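Local coordinates for putative polysaccharide biosynthesis protein with aminopeptidase-like domain (Clostridium acetobutylicum, PDB 3K9T) that probably takes part in the biosynthesis of modified polysaccharides, binding one zinc ion per subunit of a homotrimer, and is not expected to act as a peptidase, at residues G165-G170 / S231-S236; L183-T188 / R300-P305; P368-R373 / F390-V395; N397-K402 / E430-V435. All coordinates share one frame; numbering follows the deposited sequence.

Interaction 1. Residues G165-G170 / S231-S236; sequences GSLTYG and SITWLS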
loop_
_atom_site.group_PDB
_atom_site.type_symbol
_atom_site.label_atom_id
_atom_site.label_comp_id
_atom_site.label_asym_id
_atom_site.label_seq_id
_atom_site.Cartn_x
_atom_site.Cartn_y
_atom_site.Cartn_z
ATOM N N GLY A 165 -49.516 20.827 1.654
ATOM C CA GLY A 165 -50.061 19.482 1.480
ATOM C C GLY A 165 -49.238 18.532 2.334
ATOM O O GLY A 165 -49.023 18.767 3.551
ATOM N N SER A 166 -48.761 17.464 1.706
ATOM C CA SER A 166 -47.836 16.584 2.374
ATOM C C SER A 166 -46.931 15.822 1.426
ATOM O O SER A 166 -47.251 15.624 0.240
ATOM C CB SER A 166 -48.597 15.601 3.253
ATOM O OG SER A 166 -49.501 14.876 2.465
ATOM N N LEU A 167 -45.801 15.390 1.996
ATOM C CA LEU A 167 -44.765 14.658 1.289
ATOM C C LEU A 167 -44.919 13.168 1.579
ATOM O O LEU A 167 -44.910 12.752 2.743
ATOM C CB LEU A 167 -43.368 15.146 1.731
ATOM C CG LEU A 167 -42.118 14.459 1.148
ATOM C CD1 LEU A 167 -40.978 15.456 0.976
ATOM C CD2 LEU A 167 -41.700 13.310 1.986
ATOM N N THR A 168 -45.060 12.392 0.506
ATOM C CA THR A 168 -45.241 10.948 0.584
ATOM C C THR A 168 -43.924 10.199 0.597
ATOM O O THR A 168 -43.035 10.509 -0.215
ATOM C CB THR A 168 -46.022 10.413 -0.641
ATOM O OG1 THR A 168 -47.194 11.217 -0.846
ATOM C CG2 THR A 168 -46.407 8.917 -0.422
ATOM N N TYR A 169 -43.790 9.256 1.531
ATOM C CA TYR A 169 -42.737 8.237 1.418
ATOM C C TYR A 169 -43.286 6.877 1.822
ATOM O O TYR A 169 -44.197 6.793 2.648
ATOM C CB TYR A 169 -41.429 8.576 2.155
ATOM C CG TYR A 169 -41.446 8.519 3.669
ATOM C CD1 TYR A 169 -41.230 7.348 4.334
ATOM C CD2 TYR A 169 -41.605 9.646 4.415
ATOM C CE1 TYR A 169 -41.193 7.299 5.678
ATOM C CE2 TYR A 169 -41.570 9.605 5.786
ATOM C CZ TYR A 169 -41.365 8.438 6.409
ATOM O OH TYR A 169 -41.368 8.396 7.791
ATOM N N GLY A 170 -42.749 5.828 1.206
ATOM C CA GLY A 170 -43.152 4.452 1.497
ATOM C C GLY A 170 -42.047 3.632 2.156
ATOM O O GLY A 170 -40.866 3.847 1.913
ATOM N N SER A 231 -35.066 11.229 2.196
ATOM C CA SER A 231 -34.121 10.600 3.139
ATOM C C SER A 231 -33.904 11.430 4.403
ATOM O O SER A 231 -33.831 10.877 5.509
ATOM C CB SER A 231 -32.790 10.262 2.464
ATOM O OG SER A 231 -32.126 11.397 1.960
ATOM N N ILE A 232 -33.827 12.752 4.250
ATOM C CA ILE A 232 -33.700 13.657 5.421
ATOM C C ILE A 232 -34.955 13.524 6.292
ATOM O O ILE A 232 -34.854 13.330 7.492
ATOM C CB ILE A 232 -33.457 15.135 5.004
ATOM C CG1 ILE A 232 -32.136 15.257 4.223
ATOM C CG2 ILE A 232 -33.398 16.056 6.252
ATOM C CD1 ILE A 232 -31.895 16.634 3.595
ATOM N N THR A 233 -36.135 13.561 5.669
ATOM C CA THR A 233 -37.379 13.350 6.396
ATOM C C THR A 233 -37.413 12.019 7.141
ATOM O O THR A 233 -37.809 11.966 8.317
ATOM C CB THR A 233 -38.581 13.436 5.468
ATOM O OG1 THR A 233 -38.586 14.734 4.855
ATOM C CG2 THR A 233 -39.909 13.189 6.246
ATOM N N TRP A 234 -36.982 10.955 6.473
ATOM C CA TRP A 234 -37.003 9.657 7.093
ATOM C C TRP A 234 -36.053 9.603 8.277
ATOM O O TRP A 234 -36.428 9.125 9.348
ATOM C CB TRP A 234 -36.679 8.551 6.102
ATOM C CG TRP A 234 -36.793 7.217 6.730
ATOM C CD1 TRP A 234 -37.940 6.467 6.895
ATOM C CD2 TRP A 234 -35.746 6.486 7.330
ATOM N NE1 TRP A 234 -37.651 5.300 7.553
ATOM C CE2 TRP A 234 -36.314 5.290 7.852
ATOM C CE3 TRP A 234 -34.382 6.729 7.513
ATOM C CZ2 TRP A 234 -35.555 4.330 8.518
ATOM C CZ3 TRP A 234 -33.621 5.769 8.174
ATOM C CH2 TRP A 234 -34.215 4.583 8.665
ATOM N N LEU A 235 -34.824 10.088 8.080
ATOM C CA LEU A 235 -33.822 10.108 9.158
ATOM C C LEU A 235 -34.347 10.934 10.349
ATOM O O LEU A 235 -34.165 10.556 11.504
ATOM C CB LEU A 235 -32.455 10.625 8.656
ATOM C CG LEU A 235 -31.671 9.657 7.775
ATOM C CD1 LEU A 235 -30.482 10.295 7.059
ATOM C CD2 LEU A 235 -31.220 8.463 8.611
ATOM N N SER A 236 -35.047 12.028 10.062
ATOM C CA SER A 236 -35.525 12.909 11.136
ATOM C C SER A 236 -36.617 12.211 11.938
ATOM O O SER A 236 -36.870 12.555 13.070
ATOM C CB SER A 236 -36.031 14.278 10.601
ATOM O OG SER A 236 -37.323 14.198 10.001
#

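Interaction 2. Residues L183-T188 / R300-P305; sequences LLTTYT and RQFSSP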
loop_
_atom_site.group_PDB
_atom_site.type_symbol
_atom_site.label_atom_id
_atom_site.label_comp_id
_atom_site.label_asym_id
_atom_site.label_seq_id
_atom_site.Cartn_x
_atom_site.Cartn_y
_atom_site.Cartn_z
ATOM N N LEU A 183 -30.300 -1.745 5.159
ATOM C CA LEU A 183 -31.162 -0.706 4.585
ATOM C C LEU A 183 -30.955 -0.610 3.070
ATOM O O LEU A 183 -29.828 -0.480 2.592
ATOM C CB LEU A 183 -30.840 0.651 5.234
ATOM C CG LEU A 183 -31.646 1.917 4.821
ATOM C CD1 LEU A 183 -33.178 1.909 5.250
ATOM C CD2 LEU A 183 -30.930 3.176 5.308
ATOM N N LEU A 184 -32.042 -0.683 2.310
ATOM C CA LEU A 184 -31.961 -0.575 0.868
ATOM C C LEU A 184 -32.909 0.536 0.495
ATOM O O LEU A 184 -34.094 0.421 0.743
ATOM C CB LEU A 184 -32.367 -1.897 0.209
ATOM C CG LEU A 184 -31.417 -3.044 0.573
ATOM C CD1 LEU A 184 -31.989 -4.341 0.156
ATOM C CD2 LEU A 184 -30.081 -2.838 -0.108
ATOM N N THR A 185 -32.394 1.614 -0.087
ATOM C CA THR A 185 -33.208 2.778 -0.359
ATOM C C THR A 185 -33.216 3.081 -1.843
ATOM O O THR A 185 -32.283 2.729 -2.568
ATOM C CB THR A 185 -32.673 4.018 0.408
ATOM O OG1 THR A 185 -31.595 4.640 -0.317
ATOM C CG2 THR A 185 -32.199 3.623 1.792
ATOM N N THR A 186 -34.270 3.738 -2.301
ATOM C CA THR A 186 -34.290 4.231 -3.667
ATOM C C THR A 186 -35.195 5.471 -3.715
ATOM O O THR A 186 -36.047 5.655 -2.825
ATOM C CB THR A 186 -34.714 3.137 -4.655
ATOM O OG1 THR A 186 -34.375 3.548 -5.984
ATOM C CG2 THR A 186 -36.233 2.823 -4.543
ATOM N N TYR A 187 -35.033 6.308 -4.747
ATOM C CA TYR A 187 -35.764 7.569 -4.795
ATOM C C TYR A 187 -36.894 7.623 -5.847
ATOM O O TYR A 187 -36.759 7.170 -6.980
ATOM C CB TYR A 187 -34.789 8.772 -4.850
ATOM C CG TYR A 187 -33.791 8.731 -5.969
ATOM C CD1 TYR A 187 -34.132 9.201 -7.209
ATOM C CD2 TYR A 187 -32.506 8.219 -5.790
ATOM C CE1 TYR A 187 -33.266 9.169 -8.244
ATOM C CE2 TYR A 187 -31.608 8.203 -6.840
ATOM C CZ TYR A 187 -31.998 8.666 -8.073
ATOM O OH TYR A 187 -31.151 8.651 -9.178
ATOM N N THR A 188 -38.014 8.212 -5.431
ATOM C CA THR A 188 -39.273 8.141 -6.175
ATOM C C THR A 188 -39.725 9.431 -6.870
ATOM O O THR A 188 -40.833 9.491 -7.411
ATOM C CB THR A 188 -40.349 7.731 -5.217
ATOM O OG1 THR A 188 -40.256 8.576 -4.066
ATOM C CG2 THR A 188 -40.149 6.258 -4.821
ATOM N N ARG A 300 -25.150 10.595 0.508
ATOM C CA ARG A 300 -24.787 11.865 1.187
ATOM C C ARG A 300 -25.506 12.147 2.487
ATOM O O ARG A 300 -24.913 12.670 3.442
ATOM C CB ARG A 300 -24.949 13.094 0.295
ATOM C CG ARG A 300 -26.056 13.054 -0.685
ATOM C CD ARG A 300 -25.701 13.903 -1.884
ATOM N NE ARG A 300 -26.505 15.097 -1.829
ATOM C CZ ARG A 300 -27.414 15.426 -2.738
ATOM N NH1 ARG A 300 -27.565 14.695 -3.835
ATOM N NH2 ARG A 300 -28.153 16.517 -2.571
ATOM N N GLN A 301 -26.790 11.847 2.541
ATOM C CA GLN A 301 -27.504 12.066 3.803
ATOM C C GLN A 301 -27.090 10.980 4.792
ATOM O O GLN A 301 -26.713 11.277 5.900
ATOM C CB GLN A 301 -29.010 12.159 3.600
ATOM C CG GLN A 301 -29.432 13.020 2.402
ATOM C CD GLN A 301 -28.876 14.424 2.424
ATOM O OE1 GLN A 301 -28.561 14.967 3.496
ATOM N NE2 GLN A 301 -28.773 15.042 1.233
ATOM N N PHE A 302 -27.030 9.728 4.362
ATOM C CA PHE A 302 -26.682 8.642 5.295
ATOM C C PHE A 302 -25.256 8.723 5.785
ATOM O O PHE A 302 -24.950 8.213 6.847
ATOM C CB PHE A 302 -26.987 7.258 4.694
ATOM C CG PHE A 302 -28.427 7.067 4.367
ATOM C CD1 PHE A 302 -29.379 7.108 5.362
ATOM C CD2 PHE A 302 -28.847 6.889 3.053
ATOM C CE1 PHE A 302 -30.745 6.961 5.051
ATOM C CE2 PHE A 302 -30.225 6.733 2.745
ATOM C CZ PHE A 302 -31.156 6.765 3.738
ATOM N N SER A 303 -24.399 9.374 5.011
ATOM C CA SER A 303 -22.986 9.501 5.328
ATOM C C SER A 303 -22.599 10.845 5.926
ATOM O O SER A 303 -21.415 11.079 6.102
ATOM C CB SER A 303 -22.180 9.271 4.062
ATOM O OG SER A 303 -22.455 7.972 3.563
ATOM N N SER A 304 -23.576 11.730 6.196
ATOM C CA SER A 304 -23.355 12.968 6.961
ATOM C C SER A 304 -22.671 12.566 8.238
ATOM O O SER A 304 -22.856 11.438 8.710
ATOM C CB SER A 304 -24.645 13.613 7.468
ATOM O OG SER A 304 -25.773 13.240 6.760
ATOM N N PRO A 305 -21.946 13.499 8.853
ATOM C CA PRO A 305 -21.153 13.113 10.027
ATOM C C PRO A 305 -21.998 12.811 11.250
ATOM O O PRO A 305 -21.559 12.100 12.138
ATOM C CB PRO A 305 -20.228 14.309 10.268
ATOM C CG PRO A 305 -20.613 15.351 9.293
ATOM C CD PRO A 305 -21.588 14.814 8.314
#

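Interaction 3. Residues P368-R373 / F390-V395; sequences PQLGKR and FAMFWV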
loop_
_atom_site.group_PDB
_atom_site.type_symbol
_atom_site.label_atom_id
_atom_site.label_comp_id
_atom_site.label_asym_id
_atom_site.label_seq_id
_atom_site.Cartn_x
_atom_site.Cartn_y
_atom_site.Cartn_z
ATOM N N PRO A 368 -6.752 -31.917 11.009
ATOM C CA PRO A 368 -7.410 -33.146 11.396
ATOM C C PRO A 368 -7.064 -34.211 10.393
ATOM O O PRO A 368 -6.713 -33.887 9.258
ATOM C CB PRO A 368 -8.894 -32.799 11.297
ATOM C CG PRO A 368 -8.973 -31.677 10.378
ATOM C CD PRO A 368 -7.695 -30.911 10.510
ATOM N N GLN A 369 -7.152 -35.467 10.798
ATOM C CA GLN A 369 -6.912 -36.555 9.867
ATOM C C GLN A 369 -8.196 -36.697 9.040
ATOM O O GLN A 369 -9.044 -37.521 9.364
ATOM C CB GLN A 369 -6.562 -37.818 10.651
ATOM C CG GLN A 369 -6.178 -39.019 9.810
ATOM C CD GLN A 369 -5.459 -40.087 10.598
ATOM O OE1 GLN A 369 -5.559 -40.156 11.831
ATOM N NE2 GLN A 369 -4.711 -40.927 9.889
ATOM N N LEU A 370 -8.366 -35.842 8.021
ATOM C CA LEU A 370 -9.610 -35.831 7.234
ATOM C C LEU A 370 -9.749 -37.277 6.727
ATOM O O LEU A 370 -8.828 -37.808 6.116
ATOM C CB LEU A 370 -9.617 -34.756 6.092
ATOM C CG LEU A 370 -9.813 -33.216 6.297
ATOM C CD1 LEU A 370 -9.863 -32.388 4.979
ATOM C CD2 LEU A 370 -11.064 -32.882 7.061
ATOM N N GLY A 371 -10.872 -37.920 7.044
ATOM C CA GLY A 371 -11.062 -39.349 6.756
ATOM C C GLY A 371 -11.703 -40.088 7.921
ATOM O O GLY A 371 -12.320 -41.128 7.733
ATOM N N LYS A 372 -11.523 -39.564 9.131
ATOM C CA LYS A 372 -12.234 -40.048 10.320
ATOM C C LYS A 372 -13.729 -39.691 10.281
ATOM O O LYS A 372 -14.496 -40.218 11.087
ATOM C CB LYS A 372 -11.653 -39.427 11.610
ATOM C CG LYS A 372 -10.233 -39.807 11.918
ATOM C CD LYS A 372 -9.985 -39.882 13.402
ATOM C CE LYS A 372 -9.987 -38.547 14.088
ATOM N NZ LYS A 372 -9.452 -38.678 15.499
ATOM N N ARG A 373 -14.138 -38.809 9.359
ATOM C CA ARG A 373 -15.507 -38.266 9.350
ATOM C C ARG A 373 -16.311 -38.286 8.000
ATOM O O ARG A 373 -17.491 -37.948 8.007
ATOM C CB ARG A 373 -15.440 -36.832 9.920
ATOM C CG ARG A 373 -14.557 -36.711 11.187
ATOM C CD ARG A 373 -14.331 -35.285 11.679
ATOM N NE ARG A 373 -13.706 -35.193 13.018
ATOM C CZ ARG A 373 -12.393 -35.255 13.260
ATOM N NH1 ARG A 373 -11.541 -35.455 12.271
ATOM N NH2 ARG A 373 -11.924 -35.143 14.504
ATOM N N PHE A 390 -8.879 -27.536 -0.887
ATOM C CA PHE A 390 -8.129 -26.291 -0.701
ATOM C C PHE A 390 -8.936 -25.282 0.091
ATOM O O PHE A 390 -8.439 -24.735 1.054
ATOM C CB PHE A 390 -7.706 -25.708 -2.042
ATOM C CG PHE A 390 -6.921 -26.662 -2.851
ATOM C CD1 PHE A 390 -5.581 -26.857 -2.574
ATOM C CD2 PHE A 390 -7.542 -27.442 -3.831
ATOM C CE1 PHE A 390 -4.841 -27.780 -3.303
ATOM C CE2 PHE A 390 -6.822 -28.368 -4.560
ATOM C CZ PHE A 390 -5.462 -28.538 -4.297
ATOM N N ALA A 391 -10.182 -25.049 -0.298
ATOM C CA ALA A 391 -11.048 -24.190 0.490
ATOM C C ALA A 391 -11.111 -24.685 1.967
ATOM O O ALA A 391 -11.071 -23.898 2.937
ATOM C CB ALA A 391 -12.486 -24.152 -0.123
HETATM N N MSE A 392 -11.229 -25.987 2.154
HETATM C CA MSE A 392 -11.407 -26.491 3.525
HETATM C C MSE A 392 -10.206 -26.168 4.377
HETATM O O MSE A 392 -10.372 -25.728 5.524
HETATM C CB MSE A 392 -11.684 -27.993 3.545
HETATM C CG MSE A 392 -13.050 -28.301 3.028
HETATM SE SE MSE A 392 -13.635 -30.097 3.378
HETATM C CE MSE A 392 -11.986 -31.130 3.572
ATOM N N PHE A 393 -9.004 -26.379 3.813
ATOM C CA PHE A 393 -7.753 -26.124 4.530
ATOM C C PHE A 393 -7.603 -24.663 4.947
ATOM O O PHE A 393 -7.058 -24.384 6.016
ATOM C CB PHE A 393 -6.536 -26.551 3.715
ATOM C CG PHE A 393 -6.371 -28.042 3.592
ATOM C CD1 PHE A 393 -6.329 -28.849 4.723
ATOM C CD2 PHE A 393 -6.171 -28.632 2.339
ATOM C CE1 PHE A 393 -6.146 -30.227 4.606
ATOM C CE2 PHE A 393 -6.004 -30.002 2.213
ATOM C CZ PHE A 393 -5.977 -30.800 3.354
ATOM N N TRP A 394 -8.059 -23.741 4.099
ATOM C CA TRP A 394 -8.111 -22.320 4.467
ATOM C C TRP A 394 -9.045 -22.046 5.633
ATOM O O TRP A 394 -8.672 -21.307 6.553
ATOM C CB TRP A 394 -8.574 -21.455 3.311
ATOM C CG TRP A 394 -7.483 -20.986 2.423
ATOM C CD1 TRP A 394 -7.317 -21.284 1.114
ATOM C CD2 TRP A 394 -6.398 -20.150 2.788
ATOM N NE1 TRP A 394 -6.203 -20.676 0.629
ATOM C CE2 TRP A 394 -5.618 -19.959 1.631
ATOM C CE3 TRP A 394 -5.997 -19.550 3.986
ATOM C CZ2 TRP A 394 -4.473 -19.160 1.618
ATOM C CZ3 TRP A 394 -4.845 -18.770 3.988
ATOM C CH2 TRP A 394 -4.087 -18.586 2.813
ATOM N N VAL A 395 -10.255 -22.616 5.581
ATOM C CA VAL A 395 -11.231 -22.426 6.639
ATOM C C VAL A 395 -10.707 -22.961 7.973
ATOM O O VAL A 395 -10.820 -22.306 9.004
ATOM C CB VAL A 395 -12.572 -23.064 6.316
ATOM C CG1 VAL A 395 -13.442 -23.060 7.546
ATOM C CG2 VAL A 395 -13.255 -22.305 5.201
#

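Interaction 4. Residues N397-K402 / E430-V435; sequences NMSDGK and ELLKLV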
loop_
_atom_site.group_PDB
_atom_site.type_symbol
_atom_site.label_atom_id
_atom_site.label_comp_id
_atom_site.label_asym_id
_atom_site.label_seq_id
_atom_site.Cartn_x
_atom_site.Cartn_y
_atom_site.Cartn_z
ATOM N N ASN A 397 -7.587 -23.370 8.752
ATOM C CA ASN A 397 -6.372 -22.711 9.117
ATOM C C ASN A 397 -6.621 -21.335 9.696
ATOM O O ASN A 397 -5.982 -20.942 10.677
ATOM C CB ASN A 397 -5.414 -22.669 7.933
ATOM C CG ASN A 397 -4.194 -21.868 8.233
ATOM O OD1 ASN A 397 -4.218 -20.660 8.060
ATOM N ND2 ASN A 397 -3.124 -22.520 8.715
HETATM N N MSE A 398 -7.574 -20.623 9.122
HETATM C CA MSE A 398 -7.865 -19.270 9.578
HETATM C C MSE A 398 -9.011 -19.134 10.587
HETATM O O MSE A 398 -9.244 -18.041 11.055
HETATM C CB MSE A 398 -8.147 -18.375 8.382
HETATM C CG MSE A 398 -6.886 -18.071 7.567
HETATM SE SE MSE A 398 -7.322 -17.001 6.026
HETATM C CE MSE A 398 -7.606 -15.287 6.948
ATOM N N SER A 399 -9.727 -20.202 10.927
ATOM C CA SER A 399 -10.814 -20.079 11.891
ATOM C C SER A 399 -10.309 -20.105 13.334
ATOM O O SER A 399 -10.469 -21.092 14.072
ATOM C CB SER A 399 -11.894 -21.126 11.637
ATOM O OG SER A 399 -12.563 -20.828 10.430
ATOM N N ASP A 400 -9.691 -19.006 13.744
ATOM C CA ASP A 400 -9.215 -18.875 15.137
ATOM C C ASP A 400 -10.207 -18.145 16.027
ATOM O O ASP A 400 -9.906 -17.859 17.171
ATOM C CB ASP A 400 -7.859 -18.160 15.185
ATOM C CG ASP A 400 -7.845 -16.830 14.442
ATOM O OD1 ASP A 400 -8.904 -16.383 13.929
ATOM O OD2 ASP A 400 -6.741 -16.245 14.378
ATOM N N GLY A 401 -11.373 -17.821 15.471
ATOM C CA GLY A 401 -12.384 -17.065 16.163
ATOM C C GLY A 401 -12.402 -15.606 15.749
ATOM O O GLY A 401 -13.352 -14.911 16.028
ATOM N N LYS A 402 -11.367 -15.151 15.065
ATOM C CA LYS A 402 -11.280 -13.763 14.664
ATOM C C LYS A 402 -11.570 -13.538 13.180
ATOM O O LYS A 402 -11.881 -12.442 12.789
ATOM C CB LYS A 402 -9.896 -13.226 15.048
ATOM C CG LYS A 402 -9.747 -13.054 16.580
ATOM C CD LYS A 402 -8.312 -12.664 17.013
ATOM C CE LYS A 402 -7.592 -13.795 17.751
ATOM N NZ LYS A 402 -6.111 -13.755 17.581
ATOM N N GLU A 430 -18.592 -31.529 12.516
ATOM C CA GLU A 430 -18.312 -30.995 13.844
ATOM C C GLU A 430 -16.866 -30.535 14.081
ATOM O O GLU A 430 -16.388 -30.495 15.221
ATOM C CB GLU A 430 -18.751 -31.987 14.924
ATOM C CG GLU A 430 -20.186 -32.488 14.758
ATOM C CD GLU A 430 -20.670 -33.325 15.928
ATOM O OE1 GLU A 430 -19.920 -34.206 16.403
ATOM O OE2 GLU A 430 -21.822 -33.115 16.358
ATOM N N LEU A 431 -16.187 -30.134 13.016
ATOM C CA LEU A 431 -14.840 -29.572 13.152
ATOM C C LEU A 431 -14.880 -28.036 13.376
ATOM O O LEU A 431 -13.837 -27.401 13.554
ATOM C CB LEU A 431 -14.006 -29.912 11.913
ATOM C CG LEU A 431 -13.394 -31.304 11.855
ATOM C CD1 LEU A 431 -12.857 -31.581 10.463
ATOM C CD2 LEU A 431 -12.292 -31.503 12.928
ATOM N N LEU A 432 -16.073 -27.444 13.350
ATOM C CA LEU A 432 -16.236 -25.997 13.531
ATOM C C LEU A 432 -17.367 -25.645 14.518
ATOM O O LEU A 432 -18.412 -26.267 14.552
ATOM C CB LEU A 432 -16.509 -25.300 12.178
ATOM C CG LEU A 432 -15.437 -25.312 11.079
ATOM C CD1 LEU A 432 -15.981 -24.665 9.791
ATOM C CD2 LEU A 432 -14.120 -24.630 11.561
ATOM N N LYS A 433 -17.138 -24.612 15.300
ATOM C CA LYS A 433 -18.130 -24.080 16.205
ATOM C C LYS A 433 -18.438 -22.686 15.674
ATOM O O LYS A 433 -17.547 -21.994 15.194
ATOM C CB LYS A 433 -17.543 -23.996 17.608
ATOM C CG LYS A 433 -18.496 -23.550 18.689
ATOM C CD LYS A 433 -17.746 -23.272 20.016
ATOM C CE LYS A 433 -18.560 -22.404 20.951
ATOM N NZ LYS A 433 -18.103 -22.526 22.363
ATOM N N LEU A 434 -19.705 -22.295 15.692
ATOM C CA LEU A 434 -20.097 -20.942 15.314
ATOM C C LEU A 434 -19.770 -20.072 16.536
ATOM O O LEU A 434 -20.059 -20.443 17.669
ATOM C CB LEU A 434 -21.579 -20.923 14.972
ATOM C CG LEU A 434 -22.223 -19.834 14.121
ATOM C CD1 LEU A 434 -21.510 -19.548 12.806
ATOM C CD2 LEU A 434 -23.595 -20.345 13.864
ATOM N N VAL A 435 -19.099 -18.955 16.324
ATOM C CA VAL A 435 -18.767 -18.069 17.436
ATOM C C VAL A 435 -19.018 -16.643 17.027
ATOM O O VAL A 435 -19.762 -16.397 16.072
ATOM C CB VAL A 435 -17.317 -18.231 17.879
ATOM C CG1 VAL A 435 -17.113 -19.622 18.577
ATOM C CG2 VAL A 435 -16.384 -18.004 16.694
ATOM O OXT VAL A 435 -18.495 -15.727 17.636
#

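Interaction 1. Residues G165-G170 / S231-S236
Strand 166-170 crosses helix 231-236 at a steep angle, the two short axes coming within 9.9 Å and making 77° between their N-to-C directions, with Tyr169 and Trp234 nearest each other at their CA atoms. The nearest approach is between two aromatic side chains that cross at about a right angle. Tyr169 CE1 lies in the plane of the Trp234 indole, at its edge, 3.6 Å from CD1; the ring planes stand at 83°, but the approach to the tyrosine ring is oblique, and the centroids of the phenol and the five-membered ring are 5.5 Å apart. On the other flank of the phenol, Tyr169 CE2 takes the methyl CG2 of Thr233 at 4.0 Å. Thr233 can offer that methyl because its hydroxyl is turned back beside its own backbone N (chi1 -59°), where OG1 hydrogen-bonds Ile229 O one helical turn earlier. A beta-branched threonine thus serves both needs, a methyl for the ring and a hydroxyl for the helix.

This is the layering of an alpha/beta fold, a helix laid over one face of the mixed central sheet of the aminopeptidase-like domain; alternate residues of the strand, Leu167 and Tyr169, point toward the helix. Leu167 stands farther off, its CD2 4.5 Å from Thr233 OG1. Tyrosine suits its place because the ring packs on Leu223 and Ala225 of strand 219-225, while its OH hydrogen-bonds Arg237 NE; His54, on the adjoining edge strand 52-57, stacks on the same ring. Trp234 NE1 makes a weak hydrogen bond to Glu171, and the indole also touches Arg221 and Leu223.

Interaction 2. Residues L183-T188 / R300-P305
Phe302 meets Leu183 and Thr185 by apolar contacts alone, and no hydrogen bond joins the two segments. The CH-pi contact comes from Leu183, whose methyl CD2 sits over one face of the phenyl ring, 4.1 Å from its centroid and 24° off the normal, displaced toward the rim at CE1 and CZ. Leucine suits this place because its branched apolar end offers a methyl to the ring face; CG anti to the backbone N (chi1 -179°) extends it there, toward the ring coming from the opposite direction. The van der Waals contact with Thr185 is oblique. Its CG2 lies 3.8 Å from Phe302 CE2 and equally near CZ, so that the far end of the ring rests on two strand residues, two positions apart, that point to the same side.

The polar contacts stay within 300-305 or lead elsewhere. Ser304 N hydrogen-bonds Gln301 O where the chain leaves the helix, and Arg300 NH2 forms a salt bridge with Glu367 of the second subunit. On the strand, Tyr187 OH hydrogen-bonds Asp196, a zinc ligand, which places this strand beside the metal site although the Phe302 contact lies about 14 Å from the zinc ion, measured from the side chain of Thr185.

Strand 181-187 runs between strands 219-225 and 245-250 in the central sheet, and helix 299-302 lies against it with helix 229-237 alongside, where Ser231 and Leu235 touch Phe302.

Interaction 3. Residues P368-R373 / F390-V395
Leu370 and Met392 both point toward the other segment, and with CG beside the backbone N and anti to the carbonyl carbon in each (chi1 -75° and -71°) the two side chains cross obliquely. Met392, present as selenomethionine, is modelled with an unusual bend at its last torsion (chi3 -25°), its terminal CE placed at the leucine's branched end. The modelled separation there is too short to be real, and Leu370 is poorly ordered, so both the bend and the exact fit of this pair are doubtful; what can be said is that apolar tips converge. Phe393 adds the aromatic partner: its CE1 lies 4.3 Å from Leu370 CD1, met obliquely.

Leucine and methionine suit a site where a loop rests on a helix, since their flexible apolar ends can adapt to each other. The loop is shaped by its own backbone: Gln369 centres an inverse gamma turn, and Gly371 takes a positive phi that calls for glycine. No hydrogen bond crosses between the segments.

The contact belongs to the permutated winged helix-turn-helix region, between a loop that follows strand 358-361 and helix 389-398. The third subunit lies close by: Lys372 and Arg373 form salt bridges with its Asp64, and its Pro294 packs on Phe393. Within the chain, Met392 also touches Ala422 of helix 416-428, against which helix 389-398 packs further through Ala391 and Val395, while Trp394 reaches helix 405-412.

Interaction 4. Residues N397-K402 / E430-V435
Ser399 and Leu432 form the buried part of this contact, Gly401 and Val435 the more open one. At the inner end Leu432 CD2 approaches Ser399 CB at 4.2 Å, an apolar touch between a leucine branch and the carbon of a serine. The serine is acceptable in this setting because its OG turns beside its own backbone N (chi1 -69°) and hydrogen-bonds Val395 O, one turn back in the helix, so the hydroxyl is satisfied and the carbon faces Leu432. Ser399 is also where the chain leaves the helix, and it centres an inverse gamma turn.

At the outer end, nothing more than one methyl of the C-terminal residue touches the loop: Val435 CG2 lies 4.1 Å from Gly401 CA, with Val435 exposed. Glycine fits because the backbone there has a positive phi (101°), at which a side chain would be jammed against the preceding carbonyl O. Beside it Asp400 points away from the strand and forms an Asx turn, its OD1 accepting from Lys402 N at 3.0 Å; the N-H meets the carboxylate from above its plane, 44° out of it. Lys402 is exposed, as a charged residue on a turn can be. No hydrogen bond links the two segments.

Strand 432-434 pairs antiparallel with strand 358-361 in the two-stranded sheet of the permutated winged helix-turn-helix region, entered through a Schellman motif at Glu430 that ends helix 416-428. Leu432 packs on Leu426 of that helix, and Ser399 on Ile408 of helix 405-412.

Interactions 1 and 2 are buried in the aminopeptidase-like part of the chain, rest on the same central sheet and touch each other. Interactions 3 and 4 share helix 389-398 in the winged helix-turn-helix region, at the surface and partly buried respectively, and meet where Val395 packs on Leu432 and Leu370 on Leu431. The pairs are well separated, interactions 1 and 3 having centres about 53 Å apart. None is held by a hydrogen bond across its segments: aromatic rings dominate in the sheet core, against leucine, selenomethionine and one phenylalanine in interaction 3 and small or aliphatic groups in interaction 4. All four have neighbours in another subunit: interactions 1 and 2 the second, 3 and 4 the third.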